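Local coordinates for GTPase-activating protein GYP1 (Saccharomyces cerevisiae, PDB 1FKM) that stimulates GTP hydrolysis by Ypt/Rab-type GTPases, chiefly Ypt1 and Ypt7, through its TBC-type GAP domain, lending an arginine and a glutamine finger in trans, at residues V41-L46 with T256-T261; M247-R252 with T366-L371. All blocks are in the same frame, centred on the assembly; numbering follows the deposited sequence.

Interaction 1 of 2, residues V41-L46 with T256-T261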
ATOM      1  N   VAL A  41       2.652 -14.463   3.642  1.00 21.02           N
ATOM      2  CA  VAL A  41       1.716 -15.026   4.608  1.00 20.24           C
ATOM      3  C   VAL A  41       1.257 -14.030   5.672  1.00 18.87           C
ATOM      4  O   VAL A  41       0.058 -13.885   5.917  1.00 19.30           O
ATOM      5  CB  VAL A  41       2.324 -16.252   5.312  1.00 24.99           C
ATOM      6  CG1 VAL A  41       1.433 -16.691   6.466  1.00 27.31           C
ATOM      7  CG2 VAL A  41       2.471 -17.391   4.314  1.00 30.36           C
ATOM      8  N   VAL A  42       2.204 -13.334   6.291  1.00 16.21           N
ATOM      9  CA  VAL A  42       1.867 -12.386   7.349  1.00 16.53           C
ATOM     10  C   VAL A  42       0.999 -11.231   6.875  1.00 14.97           C
ATOM     11  O   VAL A  42       0.077 -10.831   7.579  1.00 15.68           O
ATOM     12  CB  VAL A  42       3.143 -11.841   8.040  1.00 17.23           C
ATOM     13  CG1 VAL A  42       2.761 -10.847   9.134  1.00 17.14           C
ATOM     14  CG2 VAL A  42       3.932 -13.002   8.647  1.00 17.20           C
ATOM     15  N   TRP A  43       1.280 -10.685   5.693  1.00 17.77           N
ATOM     16  CA  TRP A  43       0.455  -9.598   5.181  1.00 18.00           C
ATOM     17  C   TRP A  43      -0.986 -10.078   4.968  1.00 17.93           C
ATOM     18  O   TRP A  43      -1.941  -9.364   5.276  1.00 18.54           O
ATOM     19  CB  TRP A  43       1.019  -9.068   3.861  1.00 18.70           C
ATOM     20  CG  TRP A  43       2.089  -8.033   4.023  1.00 19.07           C
ATOM     21  CD1 TRP A  43       2.962  -7.897   5.076  1.00 19.15           C
ATOM     22  CD2 TRP A  43       2.445  -7.021   3.072  1.00 19.58           C
ATOM     23  NE1 TRP A  43       3.840  -6.860   4.829  1.00 21.50           N
ATOM     24  CE2 TRP A  43       3.545  -6.308   3.609  1.00 19.94           C
ATOM     25  CE3 TRP A  43       1.942  -6.648   1.816  1.00 18.43           C
ATOM     26  CZ2 TRP A  43       4.149  -5.247   2.933  1.00 19.23           C
ATOM     27  CZ3 TRP A  43       2.548  -5.586   1.141  1.00 18.97           C
ATOM     28  CH2 TRP A  43       3.637  -4.901   1.702  1.00 19.26           C
ATOM     29  N   LYS A  44      -1.145 -11.283   4.435  1.00 15.84           N
ATOM     30  CA  LYS A  44      -2.485 -11.819   4.196  1.00 16.23           C
ATOM     31  C   LYS A  44      -3.224 -12.061   5.508  1.00 17.52           C
ATOM     32  O   LYS A  44      -4.439 -11.864   5.587  1.00 17.72           O
ATOM     33  CB  LYS A  44      -2.401 -13.103   3.375  1.00 14.68           C
ATOM     34  CG  LYS A  44      -1.842 -12.872   1.970  1.00 15.79           C
ATOM     35  CD  LYS A  44      -1.681 -14.172   1.195  1.00 18.39           C
ATOM     36  CE  LYS A  44      -0.900 -13.942  -0.103  1.00 21.35           C
ATOM     37  NZ  LYS A  44      -0.623 -15.217  -0.826  1.00 24.13           N
ATOM     38  N   LEU A  45      -2.494 -12.466   6.543  1.00 19.36           N
ATOM     39  CA  LEU A  45      -3.113 -12.696   7.848  1.00 20.14           C
ATOM     40  C   LEU A  45      -3.501 -11.370   8.505  1.00 20.29           C
ATOM     41  O   LEU A  45      -4.607 -11.225   9.020  1.00 20.49           O
ATOM     42  CB  LEU A  45      -2.158 -13.460   8.775  1.00 21.56           C
ATOM     43  CG  LEU A  45      -1.923 -14.950   8.493  1.00 22.87           C
ATOM     44  CD1 LEU A  45      -0.719 -15.443   9.290  1.00 20.80           C
ATOM     45  CD2 LEU A  45      -3.182 -15.741   8.858  1.00 23.24           C
ATOM     46  N   LEU A  46      -2.600 -10.393   8.469  1.00 18.44           N
ATOM     47  CA  LEU A  46      -2.874  -9.105   9.101  1.00 20.21           C
ATOM     48  C   LEU A  46      -3.999  -8.301   8.462  1.00 21.31           C
ATOM     49  O   LEU A  46      -4.738  -7.603   9.156  1.00 22.14           O
ATOM     50  CB  LEU A  46      -1.601  -8.252   9.138  1.00 20.65           C
ATOM     51  CG  LEU A  46      -0.469  -8.791  10.018  1.00 21.23           C
ATOM     52  CD1 LEU A  46       0.779  -7.921   9.846  1.00 24.17           C
ATOM     53  CD2 LEU A  46      -0.922  -8.815  11.478  1.00 24.24           C
ATOM     54  N   THR A 256       4.229  -2.126   9.149  1.00 17.91           N
ATOM     55  CA  THR A 256       3.717  -1.381  10.289  1.00 17.61           C
ATOM     56  C   THR A 256       2.286  -0.901  10.089  1.00 18.04           C
ATOM     57  O   THR A 256       1.476  -0.976  11.015  1.00 19.30           O
ATOM     58  CB  THR A 256       4.632  -0.184  10.627  1.00 20.19           C
ATOM     59  OG1 THR A 256       5.941  -0.671  10.943  1.00 19.22           O
ATOM     60  CG2 THR A 256       4.087   0.594  11.835  1.00 19.51           C
ATOM     61  N   TYR A 257       1.965  -0.405   8.894  1.00 17.21           N
ATOM     62  CA  TYR A 257       0.602   0.034   8.637  1.00 18.50           C
ATOM     63  C   TYR A 257      -0.372  -1.126   8.840  1.00 19.18           C
ATOM     64  O   TYR A 257      -1.405  -0.964   9.483  1.00 19.26           O
ATOM     65  CB  TYR A 257       0.458   0.562   7.210  1.00 21.29           C
ATOM     66  CG  TYR A 257       0.755   2.036   7.064  1.00 25.63           C
ATOM     67  CD1 TYR A 257       1.963   2.576   7.503  1.00 27.25           C
ATOM     68  CD2 TYR A 257      -0.162   2.888   6.447  1.00 29.41           C
ATOM     69  CE1 TYR A 257       2.252   3.932   7.326  1.00 28.90           C
ATOM     70  CE2 TYR A 257       0.116   4.239   6.265  1.00 28.94           C
ATOM     71  CZ  TYR A 257       1.323   4.754   6.702  1.00 29.02           C
ATOM     72  OH  TYR A 257       1.605   6.085   6.490  1.00 31.64           O
ATOM     73  N   LEU A 258      -0.039  -2.295   8.295  1.00 19.49           N
ATOM     74  CA  LEU A 258      -0.913  -3.460   8.426  1.00 20.46           C
ATOM     75  C   LEU A 258      -0.993  -3.970   9.868  1.00 21.39           C
ATOM     76  O   LEU A 258      -2.034  -4.465  10.299  1.00 21.80           O
ATOM     77  CB  LEU A 258      -0.441  -4.591   7.494  1.00 20.34           C
ATOM     78  CG  LEU A 258      -0.535  -4.305   5.986  1.00 21.15           C
ATOM     79  CD1 LEU A 258       0.095  -5.446   5.198  1.00 21.16           C
ATOM     80  CD2 LEU A 258      -1.987  -4.129   5.580  1.00 22.79           C
ATOM     81  N   SER A 259       0.106  -3.854  10.611  1.00 19.95           N
ATOM     82  CA  SER A 259       0.124  -4.301  12.005  1.00 22.10           C
ATOM     83  C   SER A 259      -0.676  -3.337  12.875  1.00 24.14           C
ATOM     84  O   SER A 259      -1.425  -3.757  13.756  1.00 24.67           O
ATOM     85  CB  SER A 259       1.559  -4.365  12.544  1.00 23.14           C
ATOM     86  OG  SER A 259       2.359  -5.293  11.832  1.00 24.54           O
ATOM     87  N   GLU A 260      -0.503  -2.044  12.622  1.00 22.14           N
ATOM     88  CA  GLU A 260      -1.183  -0.996  13.388  1.00 25.18           C
ATOM     89  C   GLU A 260      -2.690  -0.950  13.156  1.00 26.49           C
ATOM     90  O   GLU A 260      -3.457  -0.714  14.087  1.00 26.42           O
ATOM     91  CB  GLU A 260      -0.563   0.367  13.050  1.00 29.29           C
ATOM     92  CG  GLU A 260      -1.219   1.591  13.698  1.00 30.62           C
ATOM     93  CD  GLU A 260      -1.197   1.557  15.216  1.00 31.85           C
ATOM     94  OE1 GLU A 260      -0.324   0.871  15.793  1.00 31.73           O
ATOM     95  OE2 GLU A 260      -2.046   2.235  15.836  1.00 31.73           O
ATOM     96  N   THR A 261      -3.114  -1.184  11.920  1.00 27.05           N
ATOM     97  CA  THR A 261      -4.531  -1.137  11.590  1.00 31.62           C
ATOM     98  C   THR A 261      -5.208  -2.502  11.610  1.00 34.55           C
ATOM     99  O   THR A 261      -6.420  -2.602  11.418  1.00 37.55           O
ATOM    100  CB  THR A 261      -4.744  -0.503  10.203  1.00 39.54           C
ATOM    101  OG1 THR A 261      -4.078  -1.290   9.208  1.00 39.58           O
ATOM    102  CG2 THR A 261      -4.180   0.902  10.178  1.00 38.56           C
TER
HETATM  103  O   HOH W   1      -4.445  -4.563   8.909  1.00 35.35           O

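Interaction 2 of 2, residues M247-R252 with T366-L371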
HETATM    1  N   MSE A 247      10.345   1.874  -3.340  1.00 24.72           N
HETATM    2  CA  MSE A 247       9.482   0.726  -3.044  1.00 24.86           C
HETATM    3  C   MSE A 247       9.916  -0.099  -1.836  1.00 23.55           C
HETATM    4  O   MSE A 247       9.076  -0.595  -1.094  1.00 23.38           O
HETATM    5  CB  MSE A 247       9.364  -0.189  -4.266  1.00 27.48           C
HETATM    6  CG  MSE A 247       8.020  -0.079  -4.958  1.00 36.31           C
HETATM    7 SE   MSE A 247       6.545  -0.807  -3.912  1.00 31.49          SE
HETATM    8  CE  MSE A 247       5.716  -1.852  -5.315  1.00 35.78           C
ATOM      9  N   GLY A 248      11.219  -0.267  -1.647  1.00 23.52           N
ATOM     10  CA  GLY A 248      11.688  -1.029  -0.502  1.00 23.13           C
ATOM     11  C   GLY A 248      11.235  -0.374   0.791  1.00 23.96           C
ATOM     12  O   GLY A 248      10.864  -1.044   1.762  1.00 24.08           O
ATOM     13  N   THR A 249      11.254   0.953   0.808  1.00 20.38           N
ATOM     14  CA  THR A 249      10.830   1.688   1.993  1.00 19.35           C
ATOM     15  C   THR A 249       9.323   1.562   2.164  1.00 17.84           C
ATOM     16  O   THR A 249       8.827   1.426   3.283  1.00 19.32           O
ATOM     17  CB  THR A 249      11.189   3.175   1.880  1.00 27.49           C
ATOM     18  OG1 THR A 249      12.603   3.304   1.717  1.00 28.56           O
ATOM     19  CG2 THR A 249      10.742   3.932   3.125  1.00 26.27           C
ATOM     20  N   VAL A 250       8.596   1.611   1.054  1.00 18.44           N
ATOM     21  CA  VAL A 250       7.139   1.491   1.099  1.00 18.91           C
ATOM     22  C   VAL A 250       6.745   0.124   1.672  1.00 17.87           C
ATOM     23  O   VAL A 250       5.884   0.035   2.545  1.00 18.60           O
ATOM     24  CB  VAL A 250       6.525   1.656  -0.315  1.00 23.55           C
ATOM     25  CG1 VAL A 250       5.042   1.300  -0.294  1.00 23.42           C
ATOM     26  CG2 VAL A 250       6.708   3.099  -0.796  1.00 25.67           C
ATOM     27  N   ILE A 251       7.389  -0.935   1.184  1.00 19.71           N
ATOM     28  CA  ILE A 251       7.105  -2.286   1.663  1.00 19.49           C
ATOM     29  C   ILE A 251       7.299  -2.388   3.174  1.00 18.89           C
ATOM     30  O   ILE A 251       6.444  -2.919   3.887  1.00 17.08           O
ATOM     31  CB  ILE A 251       8.011  -3.334   0.957  1.00 27.25           C
ATOM     32  CG1 ILE A 251       7.755  -3.313  -0.553  1.00 28.77           C
ATOM     33  CG2 ILE A 251       7.746  -4.725   1.517  1.00 27.96           C
ATOM     34  CD1 ILE A 251       6.317  -3.549  -0.931  1.00 29.00           C
ATOM     35  N   ARG A 252       8.419  -1.871   3.663  1.00 17.03           N
ATOM     36  CA  ARG A 252       8.704  -1.904   5.093  1.00 16.89           C
ATOM     37  C   ARG A 252       7.661  -1.117   5.877  1.00 17.73           C
ATOM     38  O   ARG A 252       7.218  -1.548   6.940  1.00 17.86           O
ATOM     39  CB  ARG A 252      10.103  -1.349   5.370  1.00 19.31           C
ATOM     40  CG  ARG A 252      10.405  -1.146   6.848  1.00 20.32           C
ATOM     41  CD  ARG A 252      10.348  -2.440   7.654  1.00 20.20           C
ATOM     42  NE  ARG A 252      10.578  -2.153   9.069  1.00 21.68           N
ATOM     43  CZ  ARG A 252       9.657  -1.668   9.893  1.00 23.11           C
ATOM     44  NH1 ARG A 252       8.426  -1.430   9.452  1.00 23.81           N
ATOM     45  NH2 ARG A 252       9.975  -1.379  11.147  1.00 25.28           N
ATOM     46  N   THR A 366      16.446   2.421   9.696  1.00 31.63           N
ATOM     47  CA  THR A 366      16.484   3.308  10.853  1.00 32.00           C
ATOM     48  C   THR A 366      15.638   4.560  10.647  1.00 30.58           C
ATOM     49  O   THR A 366      14.907   4.988  11.544  1.00 30.27           O
ATOM     50  CB  THR A 366      17.929   3.741  11.167  1.00 42.14           C
ATOM     51  OG1 THR A 366      18.763   2.580  11.270  1.00 45.68           O
ATOM     52  CG2 THR A 366      17.980   4.508  12.476  1.00 40.50           C
ATOM     53  N   ASP A 367      15.748   5.147   9.461  1.00 29.22           N
ATOM     54  CA  ASP A 367      15.002   6.355   9.122  1.00 27.87           C
ATOM     55  C   ASP A 367      13.489   6.119   9.115  1.00 26.76           C
ATOM     56  O   ASP A 367      12.725   6.923   9.651  1.00 25.57           O
ATOM     57  CB  ASP A 367      15.437   6.859   7.741  1.00 34.29           C
ATOM     58  CG  ASP A 367      16.928   7.163   7.669  1.00 36.00           C
ATOM     59  OD1 ASP A 367      17.481   7.702   8.651  1.00 37.80           O
ATOM     60  OD2 ASP A 367      17.544   6.870   6.623  1.00 36.68           O
ATOM     61  N   ILE A 368      13.077   5.010   8.510  0.50 24.46           N
ATOM     62  CA  ILE A 368      11.664   4.651   8.406  0.50 24.67           C
ATOM     63  C   ILE A 368      11.082   4.303   9.771  0.50 23.47           C
ATOM     64  O   ILE A 368       9.975   4.719  10.118  0.50 21.73           O
ATOM     65  CB  ILE A 368      11.477   3.425   7.491  0.50 39.68           C
ATOM     66  CG1 ILE A 368      12.274   3.611   6.203  0.50 40.56           C
ATOM     67  CG2 ILE A 368      10.005   3.229   7.176  0.50 39.74           C
ATOM     68  CD1 ILE A 368      12.413   2.346   5.396  0.50 41.70           C
ATOM     69  N   GLU A 369      11.845   3.537  10.541  1.00 22.51           N
ATOM     70  CA  GLU A 369      11.416   3.091  11.868  1.00 25.00           C
ATOM     71  C   GLU A 369      11.236   4.301  12.786  1.00 24.54           C
ATOM     72  O   GLU A 369      10.325   4.335  13.620  1.00 24.28           O
ATOM     73  CB  GLU A 369      12.460   2.123  12.439  1.00 36.20           C
ATOM     74  CG  GLU A 369      12.034   1.343  13.675  1.00 40.37           C
ATOM     75  CD  GLU A 369      11.966   2.200  14.924  1.00 45.13           C
ATOM     76  OE1 GLU A 369      12.834   3.082  15.087  1.00 46.49           O
ATOM     77  OE2 GLU A 369      11.056   1.981  15.751  1.00 46.89           O
HETATM   78  N   MSE A 370      12.096   5.304  12.620  1.00 26.25           N
HETATM   79  CA  MSE A 370      12.021   6.515  13.438  1.00 28.46           C
HETATM   80  C   MSE A 370      10.746   7.304  13.137  1.00 26.10           C
HETATM   81  O   MSE A 370      10.071   7.788  14.049  1.00 24.94           O
HETATM   82  CB  MSE A 370      13.243   7.404  13.179  1.00 38.62           C
HETATM   83  CG  MSE A 370      13.337   8.621  14.090  1.00 50.50           C
HETATM   84 SE   MSE A 370      14.961   9.649  13.801  1.00 69.80          SE
HETATM   85  CE  MSE A 370      16.240   8.210  14.022  1.00 59.69           C
ATOM     86  N   LEU A 371      10.425   7.432  11.853  1.00 21.71           N
ATOM     87  CA  LEU A 371       9.229   8.157  11.426  1.00 19.88           C
ATOM     88  C   LEU A 371       7.960   7.494  11.965  1.00 18.57           C
ATOM     89  O   LEU A 371       7.088   8.152  12.538  1.00 18.05           O
ATOM     90  CB  LEU A 371       9.168   8.208   9.893  1.00 22.09           C
ATOM     91  CG  LEU A 371       7.911   8.805   9.250  1.00 22.18           C
ATOM     92  CD1 LEU A 371       7.773  10.268   9.633  1.00 25.55           C
ATOM     93  CD2 LEU A 371       7.999   8.671   7.739  1.00 22.77           C
TER

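Interaction 1 of 2, residues V41-L46 with T256-T261
Leu258 packs between Trp43 and Leu46, joining helix 39-46 to the C-terminal half of helix 247-261 inside the all-helical TBC domain. The axes of the two segments come within 9.7 Å and run 32° from parallel. The CD1 methyl of Leu258 sits over one face of the Trp43 indole. Leu258 CD1 lies 3.5 Å from the centroid of the Trp43 five-membered ring and 15° off the ring normal, a CH-pi contact. The two side chains cross at about a right angle. CD1 is the atom of Leu258 that meets the indole. With CG anti to the carbonyl carbon (chi1 -85°), Trp43 offers a ring face to Leu258. The indole NE1 is hydrogen-bonded to Asp255 OD1, which fixes the turn of the ring. With a leucine in place of the tryptophan, Leu258 CD1 would probably lose the flat surface it rests on, and Asp255 OD1 would lose its indole donor.

Leu46 meets Leu258 at the base of both chains, with Leu46 CB 4.2 Å from Leu258 CB. This is also where the backbones draw nearest, Leu46 CA lying 6.0 Å from Leu258 CA. Further out, Leu46 CD1 rests 3.7 Å from Ser259 OG. That hydroxyl is hydrogen-bonded to the carbonyl O of Asp255, within its own helix. Leu46 also touches Arg27 of helix 23-30, and Trp43 leans on Ile34. A water joins the two backbones here: it donates to Leu46 O at 3.1 Å and to Leu258 O at 2.8 Å, with a weak, longer link to Thr261 OG1.

Interaction 2 of 2, residues M247-R252 with T366-L371
Ile368 lays the end of its side chain against the CG2 methyl of Thr249. Ile368 CD1 lies 3.2 Å from Thr249 CG2. That is shorter than usual for two carbons, and Ile368 was modelled in two conformers, so the tightness is doubtful. The pairing itself fits the backbones: Thr249 CA and Ile368 CA are the nearest pair, 7.1 Å apart. Thr249 CG2, anti to the backbone N, is the branch that comes closest to Ile368. The two side chains cross at a slant, and Ile368 CG2 also reaches Thr249 CG2, at 4.2 Å.

Here the N-terminal part of helix 247-261 packs on the early turns of helix 365-382, the last helix of this all-helical Rab-GAP domain. The segment axes approach to 10.4 Å and cross at -41°. Leu371 faces another neighbour, touching Val331, Ala334 and Phe335 of helix 324-338. Ile251, in helix 247-261, touches Pro139 and Thr143 of helix 133-145.

Arg252 sits one turn beyond Thr249. Its CG passes 4.3 Å from Ile368 CD1, so the aliphatic part of the arginine adds to the apolar patch. The chain leaves with CG anti to the backbone N (chi1 171°) and then turns about the CB-CG bond (chi2 61°). The guanidinium is held by a salt bridge from NE to Glu365 OE1 and by a hydrogen bond from NH1 to Thr256 OG1. Glu369 reaches the same group through its methylene: Glu369 CG lies 4.2 Å from Arg252 NH2, obliquely to the guanidinium. The Glu369 carboxylate leads away, leaving Glu369 OE2 5.8 Å from Arg252 NH2, too far for a salt bridge.

From the N terminus, helix 39-46 comes first; its partner, 256-261, follows 210 residues later. Helix 247-261 supplies one side of each contact. Its start, 247-252, opens interaction 2, and its end, 256-261, closes interaction 1. Interaction 2 closes only at 366-371, after residues 263-322, which are not modelled, and helices 324-338, 340-343 and 348-355. The segments alternate along the chain, so the two contacts cross rather than nest. The centres of interactions 1 and 2 are about 15 Å apart. They meet directly where Trp43 CZ2 packs 3.4 Å from Ile251 O. Helix 247-261 thus ties helix 39-46 to the C-terminal helix 365-382.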